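Local coordinates for putative transcriptional regulator (Clostridium difficile, PDB 3QI7), which is of unknown function, a putative lipoprotein with a periplasmic-binding-protein-like fold that may bind a small ligand such as a sugar, at residues D12-V17 and K56-H61. Sequence-based numbering, arbitrary orientation.
Sequences DFKVAV and KQTIKH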
loop_
_atom_site.group_PDB
_atom_site.type_symbol
_atom_site.label_atom_id
_atom_site.label_comp_id
_atom_site.label_asym_id
_atom_site.label_seq_id
_atom_site.Cartn_x
_atom_site.Cartn_y
_atom_site.Cartn_z
ATOM N N ASP A 12 5.288 -28.998 -10.461
ATOM C CA ASP A 12 5.483 -27.624 -10.893
ATOM C C ASP A 12 4.125 -26.917 -10.873
ATOM O O ASP A 12 3.091 -27.537 -11.147
ATOM C CB ASP A 12 6.117 -27.597 -12.279
ATOM C CG ASP A 12 7.530 -28.189 -12.292
ATOM O OD1 ASP A 12 8.165 -28.335 -11.209
ATOM O OD2 ASP A 12 8.005 -28.499 -13.405
ATOM N N PHE A 13 4.104 -25.644 -10.499
ATOM C CA PHE A 13 2.815 -25.017 -10.229
ATOM C C PHE A 13 2.721 -23.594 -10.732
ATOM O O PHE A 13 3.723 -22.990 -11.114
ATOM C CB PHE A 13 2.479 -25.126 -8.731
ATOM C CG PHE A 13 3.424 -24.389 -7.827
ATOM C CD1 PHE A 13 4.630 -24.966 -7.426
ATOM C CD2 PHE A 13 3.101 -23.116 -7.351
ATOM C CE1 PHE A 13 5.496 -24.305 -6.568
ATOM C CE2 PHE A 13 3.970 -22.433 -6.494
ATOM C CZ PHE A 13 5.174 -23.040 -6.097
ATOM N N LYS A 14 1.497 -23.080 -10.783
ATOM C CA LYS A 14 1.270 -21.658 -11.105
ATOM C C LYS A 14 0.674 -20.916 -9.894
ATOM O O LYS A 14 -0.150 -21.469 -9.137
ATOM C CB LYS A 14 0.337 -21.515 -12.314
ATOM C CG LYS A 14 0.841 -22.147 -13.617
ATOM C CD LYS A 14 -0.133 -21.839 -14.756
ATOM C CE LYS A 14 0.302 -22.459 -16.094
ATOM N NZ LYS A 14 -0.900 -22.808 -16.897
ATOM N N VAL A 15 1.145 -19.695 -9.691
ATOM C CA VAL A 15 0.527 -18.749 -8.775
ATOM C C VAL A 15 -0.194 -17.711 -9.629
ATOM O O VAL A 15 0.436 -16.924 -10.328
ATOM C CB VAL A 15 1.569 -18.071 -7.869
ATOM C CG1 VAL A 15 0.885 -17.070 -6.920
ATOM C CG2 VAL A 15 2.340 -19.137 -7.043
ATOM N N ALA A 16 -1.515 -17.739 -9.606
ATOM C CA ALA A 16 -2.285 -16.780 -10.383
ATOM C C ALA A 16 -2.390 -15.492 -9.577
ATOM O O ALA A 16 -2.646 -15.556 -8.381
ATOM C CB ALA A 16 -3.685 -17.341 -10.716
ATOM N N VAL A 17 -2.192 -14.348 -10.237
ATOM C CA VAL A 17 -2.239 -13.056 -9.600
ATOM C C VAL A 17 -3.171 -12.137 -10.381
ATOM O O VAL A 17 -2.920 -11.829 -11.547
ATOM C CB VAL A 17 -0.825 -12.401 -9.486
ATOM C CG1 VAL A 17 -0.918 -11.125 -8.718
ATOM C CG2 VAL A 17 0.160 -13.369 -8.795
ATOM N N LYS A 56 9.458 -25.969 -10.033
ATOM C CA LYS A 56 9.287 -24.773 -10.868
ATOM C C LYS A 56 7.983 -24.058 -10.557
ATOM O O LYS A 56 6.930 -24.689 -10.375
ATOM C CB LYS A 56 9.354 -25.124 -12.360
ATOM C CG LYS A 56 10.785 -25.390 -12.885
ATOM C CD LYS A 56 10.776 -25.958 -14.304
ATOM C CE LYS A 56 12.103 -26.657 -14.644
ATOM N NZ LYS A 56 13.278 -25.728 -14.655
ATOM N N GLN A 57 8.061 -22.730 -10.491
ATOM C CA GLN A 57 6.882 -21.912 -10.261
ATOM C C GLN A 57 6.853 -20.780 -11.281
ATOM O O GLN A 57 7.896 -20.203 -11.605
ATOM C CB GLN A 57 6.872 -21.312 -8.836
ATOM C CG GLN A 57 8.005 -21.759 -7.902
ATOM C CD GLN A 57 9.221 -20.849 -7.927
ATOM O OE1 GLN A 57 9.849 -20.630 -6.897
ATOM N NE2 GLN A 57 9.570 -20.326 -9.099
ATOM N N THR A 58 5.662 -20.470 -11.776
ATOM C CA THR A 58 5.452 -19.309 -12.656
ATOM C C THR A 58 4.245 -18.513 -12.160
ATOM O O THR A 58 3.387 -19.023 -11.443
ATOM C CB THR A 58 5.190 -19.698 -14.175
ATOM O OG1 THR A 58 4.118 -20.633 -14.251
ATOM C CG2 THR A 58 6.434 -20.268 -14.881
ATOM N N ILE A 59 4.188 -17.263 -12.563
ATOM C CA ILE A 59 3.076 -16.416 -12.224
ATOM C C ILE A 59 2.152 -16.339 -13.431
ATOM O O ILE A 59 2.619 -16.145 -14.561
ATOM C CB ILE A 59 3.562 -15.010 -11.823
ATOM C CG1 ILE A 59 4.167 -15.076 -10.409
ATOM C CG2 ILE A 59 2.407 -14.016 -11.863
ATOM C CD1 ILE A 59 5.064 -13.901 -10.053
ATOM N N LYS A 60 0.860 -16.550 -13.196
ATOM C CA LYS A 60 -0.137 -16.285 -14.212
ATOM C C LYS A 60 -0.847 -14.982 -13.895
ATOM O O LYS A 60 -1.714 -14.930 -12.992
ATOM C CB LYS A 60 -1.167 -17.426 -14.298
ATOM C CG LYS A 60 -2.215 -17.261 -15.417
ATOM C CD LYS A 60 -2.982 -18.566 -15.633
ATOM C CE LYS A 60 -3.681 -18.629 -17.008
ATOM N NZ LYS A 60 -5.022 -18.036 -16.893
ATOM N N HIS A 61 -0.500 -13.945 -14.645
ATOM C CA HIS A 61 -1.103 -12.638 -14.444
ATOM C C HIS A 61 -2.482 -12.512 -15.114
ATOM O O HIS A 61 -2.603 -12.489 -16.338
ATOM C CB HIS A 61 -0.160 -11.540 -14.942
ATOM C CG HIS A 61 -0.550 -10.161 -14.512
ATOM N ND1 HIS A 61 0.147 -9.038 -14.905
ATOM C CD2 HIS A 61 -1.561 -9.717 -13.728
ATOM C CE1 HIS A 61 -0.408 -7.965 -14.371
ATOM N NE2 HIS A 61 -1.457 -8.347 -13.666
#
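Phe13 CG is tucked between its own N and C (chi1 64°), which swings the ring toward strand 57-63 and under Gln57 CB, while Gln57 has CG almost eclipsed with its N (chi1 -5°) before the chain bends at chi2. The two residues sit on neighbouring parallel strands, 13-19 and 57-63, the first two of a periplasmic-binding-protein-like alpha/beta domain, joined by a beta-alpha-beta crossover through helix 26-42. Gln57 CB lies over one face of the Phe13 ring, 4.0 Å from its centroid and offset toward the rim, a CH-pi contact; the eclipsed torsion then directs Gln57 CG to the rim, 3.6 Å from Phe13 CZ. The amide plane stands nearly upright to the ring, and Gln57 OE1 is hydrogen-bonded to Lys323 NZ. Helices 26-42 and 306-324 cover the face carrying Phe13, Val15, Val17, Gln57, Ile59 and His61, while strand 88-94 continues the sheet beyond 13-19.

Five backbone bonds zip the pair. Val15 N reaches Thr58 O (2.9 Å) nearly along the C=O axis, whereas Lys60 N meets Val15 O (2.9 Å) from above the carbonyl plane. Where the strands begin, Asp12 acts in place of a backbone acceptor: its CG, anti to the carbonyl carbon, puts Asp12 OD1 2.9 Å from Lys56 N, which approaches from above the carboxylate plane. On the other face, Lys14 and Thr58 run side by side, with Lys14 CG 3.7 Å from Thr58 OG1, and Lys14 NZ makes a salt bridge to Asp85 OD2. Further along, the side chains of Val17 and Ile59 cross obliquely, Val17 CG2 3.9 Å from Ile59 CG2. His61 extends with CG anti to its N (chi1 -167°), its ring hydrogen-bonded to Glu33 at ND1 and Thr19 at NE2; Val17 O lies at the ring edge, near its plane, 3.3 Å from His61 CD2.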